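Hypothetical protein (Bacteroides fragilis, PDB 4JJA) is of unknown function but belongs to the NamZ family and may act as a peptidoglycan beta-N-acetylmuramidase. Local coordinates at residues R245-T248 with L249-Q252. Numbering follows the deposited sequence.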
ATOM      1  N   ARG A 245       2.406   5.019  16.641  1.00  8.89           N
ATOM      2  CA  ARG A 245       3.800   5.325  16.223  1.00  9.65           C
ATOM      3  C   ARG A 245       4.553   5.802  17.468  1.00  9.64           C
ATOM      4  O   ARG A 245       4.054   6.620  18.214  1.00 10.32           O
ATOM      5  CB  ARG A 245       3.864   6.353  15.142  1.00  9.99           C
ATOM      6  CG  ARG A 245       3.316   5.912  13.796  1.00 12.74           C
ATOM      7  CD  ARG A 245       3.440   7.122  12.836  1.00 15.82           C
ATOM      8  NE  ARG A 245       2.668   6.959  11.606  1.00 19.58           N
ATOM      9  CZ  ARG A 245       3.093   6.369  10.517  1.00 18.90           C
ATOM     10  NH1 ARG A 245       4.351   5.972  10.424  1.00 20.10           N
ATOM     11  NH2 ARG A 245       2.291   6.263   9.459  1.00 17.48           N
ATOM     12  N   GLY A 246       5.766   5.301  17.649  1.00  8.97           N
ATOM     13  CA  GLY A 246       6.553   5.583  18.848  1.00  8.76           C
ATOM     14  C   GLY A 246       6.362   4.576  19.980  1.00  9.32           C
ATOM     15  O   GLY A 246       6.908   4.793  21.050  1.00 10.06           O
ATOM     16  N   THR A 247       5.631   3.476  19.702  1.00  8.74           N
ATOM     17  CA  THR A 247       5.379   2.456  20.672  1.00  8.71           C
ATOM     18  C   THR A 247       5.782   1.094  20.070  1.00  9.27           C
ATOM     19  O   THR A 247       6.082   0.980  18.889  1.00  9.67           O
ATOM     20  CB  THR A 247       3.895   2.394  21.140  1.00 10.35           C
ATOM     21  OG1 THR A 247       3.097   1.751  20.141  1.00  9.61           O
ATOM     22  CG2 THR A 247       3.369   3.776  21.538  1.00 11.42           C
ATOM     23  N   THR A 248       5.651   0.039  20.890  1.00  8.98           N
ATOM     24  CA  THR A 248       5.814  -1.315  20.407  1.00  9.91           C
ATOM     25  C   THR A 248       4.650  -1.839  19.577  1.00  9.28           C
ATOM     26  O   THR A 248       4.733  -2.949  19.053  1.00 10.39           O
ATOM     27  CB  THR A 248       6.094  -2.282  21.532  1.00 10.97           C
ATOM     28  OG1 THR A 248       4.951  -2.366  22.387  1.00 12.29           O
ATOM     29  CG2 THR A 248       7.378  -1.915  22.329  1.00 12.62           C
ATOM     30  N   LEU A 249       3.556  -1.098  19.472  1.00  8.65           N
ATOM     31  CA  LEU A 249       2.323  -1.566  18.870  1.00  9.00           C
ATOM     32  C   LEU A 249       1.750  -0.602  17.817  1.00  8.54           C
ATOM     33  O   LEU A 249       0.564  -0.280  17.826  1.00  8.77           O
ATOM     34  CB  LEU A 249       1.286  -1.860  19.976  1.00  8.92           C
ATOM     35  CG  LEU A 249       1.605  -2.965  20.948  1.00 10.90           C
ATOM     36  CD1 LEU A 249       0.551  -3.005  22.071  1.00 12.59           C
ATOM     37  CD2 LEU A 249       1.743  -4.308  20.263  1.00 13.63           C
ATOM     38  N   PRO A 250       2.590  -0.157  16.873  1.00  8.67           N
ATOM     39  CA  PRO A 250       2.050   0.762  15.859  1.00  9.32           C
ATOM     40  C   PRO A 250       0.961   0.115  15.040  1.00  8.66           C
ATOM     41  O   PRO A 250       1.030  -1.038  14.663  1.00  9.18           O
ATOM     42  CB  PRO A 250       3.261   1.107  15.006  1.00  9.43           C
ATOM     43  CG  PRO A 250       4.142  -0.072  15.140  1.00 10.44           C
ATOM     44  CD  PRO A 250       3.973  -0.550  16.587  1.00  9.66           C
ATOM     45  N   PHE A 251      -0.078   0.905  14.778  1.00  8.73           N
ATOM     46  CA  PHE A 251      -1.266   0.475  14.044  1.00  9.01           C
ATOM     47  C   PHE A 251      -2.077  -0.582  14.754  1.00  9.85           C
ATOM     48  O   PHE A 251      -3.019  -1.117  14.175  1.00 11.77           O
ATOM     49  CB  PHE A 251      -1.002   0.099  12.581  1.00 10.58           C
ATOM     50  CG  PHE A 251      -0.637   1.285  11.730  1.00  9.81           C
ATOM     51  CD1 PHE A 251      -1.607   2.109  11.213  1.00  9.48           C
ATOM     52  CD2 PHE A 251       0.666   1.602  11.502  1.00 10.53           C
ATOM     53  CE1 PHE A 251      -1.260   3.206  10.474  1.00  9.93           C
ATOM     54  CE2 PHE A 251       0.990   2.687  10.756  1.00 12.26           C
ATOM     55  CZ  PHE A 251       0.051   3.508  10.266  1.00 10.74           C
ATOM     56  N   GLN A 252      -1.813  -0.800  16.048  1.00  8.55           N
ATOM     57  CA  GLN A 252      -2.495  -1.836  16.810  1.00  8.86           C
ATOM     58  C   GLN A 252      -3.132  -1.315  18.084  1.00  8.71           C
ATOM     59  O   GLN A 252      -3.617  -2.075  18.904  1.00  9.94           O
ATOM     60  CB  GLN A 252      -1.531  -2.975  17.137  1.00  9.14           C
ATOM     61  CG  GLN A 252      -0.964  -3.691  15.913  1.00 10.01           C
ATOM     62  CD  GLN A 252       0.351  -4.348  16.209  1.00  9.26           C
ATOM     63  OE1 GLN A 252       0.354  -5.480  16.705  1.00 11.34           O
ATOM     64  NE2 GLN A 252       1.457  -3.644  16.001  1.00 10.35           N
TER
HETATM   65  O   HOH W   1       4.151  -4.511  16.918  1.00 14.50           O
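A type II beta turn from Leu249 to Gln252 ends the loop that leads from helix 224-233 into strand 253-256, and residues 245-248 fold back over it, which sets Arg245 beside Pro250 and Phe251. Pro250 and Phe251 occupy the two corners; proline's ring fixes phi near the value the first corner needs, while Phe251 takes the positive phi of the second, unusual for a residue with a side chain. The turn is closed by Gln252 N donating to Leu249 O at 3.0 Å.

The Arg245 chain runs extended from CG to NE alongside Phe251, and its NH2 approaches the ring from its perimeter, 3.6 Å from Phe251 CZ. The two planes stand 78° apart, with Phe251 CE2 over an outer part of one guanidinium face, so this is no cation-pi stack; NH2 is instead held by a salt bridge to Glu237 and is also hydrogen-bonded to a glycerol that probably came from the crystallisation liquor. Phe251 meets Tyr230 of helix 224-233 edge-to-face.

Thr247 forms an ST turn: its OG1, set between its own backbone N and carbonyl carbon (chi1 77°), accepts a hydrogen bond from Leu249 N at 3.0 Å, and is also hydrogen-bonded to Gly244 O. Threonine suits the place because its short side chain brings the hydroxyl back to the backbone two residues on. Gly246, at positive phi, adopts backbone angles at which a CB would collide with the carbonyl O of Arg245. Pro250 CD packs 3.3 Å from Thr248 C. Water 1 donates to Thr248 O and accepts from Gln252 NE2, whose amide also reaches Pro250 O at 3.0 Å, nearly straight at 171° but from above the carbonyl plane.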